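Exopolysaccharide biosynthesis protein (Pantoea stewartii subsp. stewartii DC283, PDB 6TGF) is a glycan biofilm-modifying enzyme, probably a hydrolase acting on exopolysaccharide, with a parallel beta-helix fold like that of bacteriophage tailspikes. Local coordinates at residues B[589-594]-B[604-609]. Residues are numbered along the deposited sequence; the frame is centred on the assembly and turned at random.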
loop_
_atom_site.group_PDB
_atom_site.type_symbol
_atom_site.label_atom_id
_atom_site.label_comp_id
_atom_site.label_asym_id
_atom_site.label_seq_id
_atom_site.Cartn_x
_atom_site.Cartn_y
_atom_site.Cartn_z
ATOM N N GLY B 589 23.957 31.854 29.474
ATOM C CA GLY B 589 22.901 32.649 30.128
ATOM C C GLY B 589 21.514 32.228 29.679
ATOM O O GLY B 589 21.416 31.407 28.742
ATOM N N ARG B 590 20.483 32.774 30.330
ATOM C CA ARG B 590 19.048 32.496 30.056
ATOM C C ARG B 590 18.177 33.329 31.002
ATOM O O ARG B 590 18.701 33.795 32.033
ATOM C CB ARG B 590 18.733 31.009 30.250
ATOM C CG ARG B 590 19.197 30.446 31.586
ATOM C CD ARG B 590 18.465 29.183 31.993
ATOM N NE ARG B 590 18.605 28.109 31.019
ATOM C CZ ARG B 590 19.671 27.324 30.882
ATOM N NH1 ARG B 590 20.735 27.481 31.652
ATOM N NH2 ARG B 590 19.668 26.379 29.957
ATOM N N ALA B 591 16.899 33.496 30.654
ATOM C CA ALA B 591 15.831 34.033 31.532
ATOM C C ALA B 591 14.761 32.952 31.715
ATOM O O ALA B 591 14.335 32.369 30.704
ATOM C CB ALA B 591 15.256 35.296 30.944
ATOM N N VAL B 592 14.361 32.691 32.962
ATOM C CA VAL B 592 13.357 31.649 33.330
ATOM C C VAL B 592 12.097 32.355 33.846
ATOM O O VAL B 592 12.153 32.926 34.950
ATOM C CB VAL B 592 13.935 30.666 34.366
ATOM C CG1 VAL B 592 12.935 29.588 34.754
ATOM C CG2 VAL B 592 15.231 30.036 33.876
ATOM N N ILE B 593 11.010 32.312 33.066
ATOM C CA ILE B 593 9.713 32.991 33.364
ATOM C C ILE B 593 8.716 31.950 33.883
ATOM O O ILE B 593 8.408 31.007 33.130
ATOM C CB ILE B 593 9.176 33.717 32.113
ATOM C CG1 ILE B 593 10.171 34.758 31.593
ATOM C CG2 ILE B 593 7.808 34.331 32.381
ATOM C CD1 ILE B 593 9.933 35.173 30.162
ATOM N N HIS B 594 8.226 32.134 35.113
ATOM C CA HIS B 594 7.182 31.288 35.751
ATOM C C HIS B 594 5.822 31.978 35.614
ATOM O O HIS B 594 5.752 33.196 35.864
ATOM C CB HIS B 594 7.537 31.001 37.214
ATOM C CG HIS B 594 8.904 30.432 37.393
ATOM N ND1 HIS B 594 9.984 31.207 37.766
ATOM C CD2 HIS B 594 9.372 29.175 37.242
ATOM C CE1 HIS B 594 11.058 30.448 37.844
ATOM N NE2 HIS B 594 10.709 29.197 37.527
ATOM N N ALA B 604 2.806 36.018 37.593
ATOM C CA ALA B 604 4.114 35.625 37.019
ATOM C C ALA B 604 5.255 36.014 37.966
ATOM O O ALA B 604 4.995 36.698 38.973
ATOM C CB ALA B 604 4.286 36.253 35.658
ATOM N N SER B 605 6.468 35.567 37.635
ATOM C CA SER B 605 7.741 35.820 38.360
ATOM C C SER B 605 8.878 35.189 37.549
ATOM O O SER B 605 8.669 34.071 37.037
ATOM C CB SER B 605 7.690 35.273 39.766
ATOM O OG SER B 605 8.979 35.270 40.361
ATOM N N TRP B 606 10.016 35.877 37.412
ATOM C CA TRP B 606 11.109 35.449 36.497
ATOM C C TRP B 606 12.489 35.641 37.138
ATOM O O TRP B 606 12.697 36.657 37.829
ATOM C CB TRP B 606 10.992 36.171 35.148
ATOM C CG TRP B 606 11.374 37.620 35.165
ATOM C CD1 TRP B 606 10.614 38.669 35.594
ATOM C CD2 TRP B 606 12.611 38.186 34.699
ATOM N NE1 TRP B 606 11.295 39.846 35.434
ATOM C CE2 TRP B 606 12.523 39.582 34.886
ATOM C CE3 TRP B 606 13.783 37.653 34.146
ATOM C CZ2 TRP B 606 13.564 40.444 34.545
ATOM C CZ3 TRP B 606 14.811 38.506 33.810
ATOM C CH2 TRP B 606 14.700 39.883 34.007
ATOM N N SER B 607 13.381 34.674 36.901
ATOM C CA SER B 607 14.815 34.667 37.292
ATOM C C SER B 607 15.677 34.670 36.024
ATOM O O SER B 607 15.099 34.585 34.924
ATOM C CB SER B 607 15.121 33.476 38.162
ATOM O OG SER B 607 14.618 32.282 37.582
ATOM N N ALA B 608 17.003 34.758 36.173
ATOM C CA ALA B 608 17.973 34.810 35.053
ATOM C C ALA B 608 19.252 34.041 35.404
ATOM O O ALA B 608 19.438 33.680 36.582
ATOM C CB ALA B 608 18.277 36.247 34.711
ATOM N N GLU B 609 20.089 33.794 34.391
ATOM C CA GLU B 609 21.445 33.199 34.523
ATOM C C GLU B 609 22.413 33.951 33.604
ATOM O O GLU B 609 21.953 34.489 32.575
ATOM C CB GLU B 609 21.433 31.712 34.167
ATOM C CG GLU B 609 20.892 30.818 35.267
ATOM C CD GLU B 609 20.975 29.331 34.962
ATOM O OE1 GLU B 609 21.727 28.955 34.043
ATOM O OE2 GLU B 609 20.281 28.550 35.642
HETATM O O HOH W 1 10.931 33.684 39.636
#
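Ile593 and Trp606 form a non-hydrogen-bonded pair on the apolar face of two antiparallel strands, where all the paired residues are buried, with Ile593 CG1 3.9 Å from Trp606 CB. The indole takes little part in this pairing: CG lies between the backbone N and the carbonyl carbon (chi1 73°), and the ring leads away from strand 589-594, though CE3 stays 4.2 Å from Ala591 CB. Val617 of strand 614-620 packs against both Ile593 and Trp606. The strands, 589-597 and 602-610, make a beta hairpin in an antiparallel sheet beyond the parallel beta-helix, and a strand of a second subunit pairs with Ala608 and Glu609, carrying the sheet across the interface. On the other face, which bears Val592, His594 and Glu609, the contact is polar and in part open to solvent. Arg590 and Glu609 run side by side in a salt bridge, NH1 to OE1 3.0 Å; OE1 sits in the guanidinium plane, whereas NH1 approaches from above the carboxylate plane. Arg590 NH2 also forms salt bridges with Glu562 of its own chain and Glu560 of the second subunit. A water joins His594 ND1 (3.2 Å) to Ser605 OG (2.6 Å), while ND1 bonds weakly to Ser605 O, which His594 N also grips.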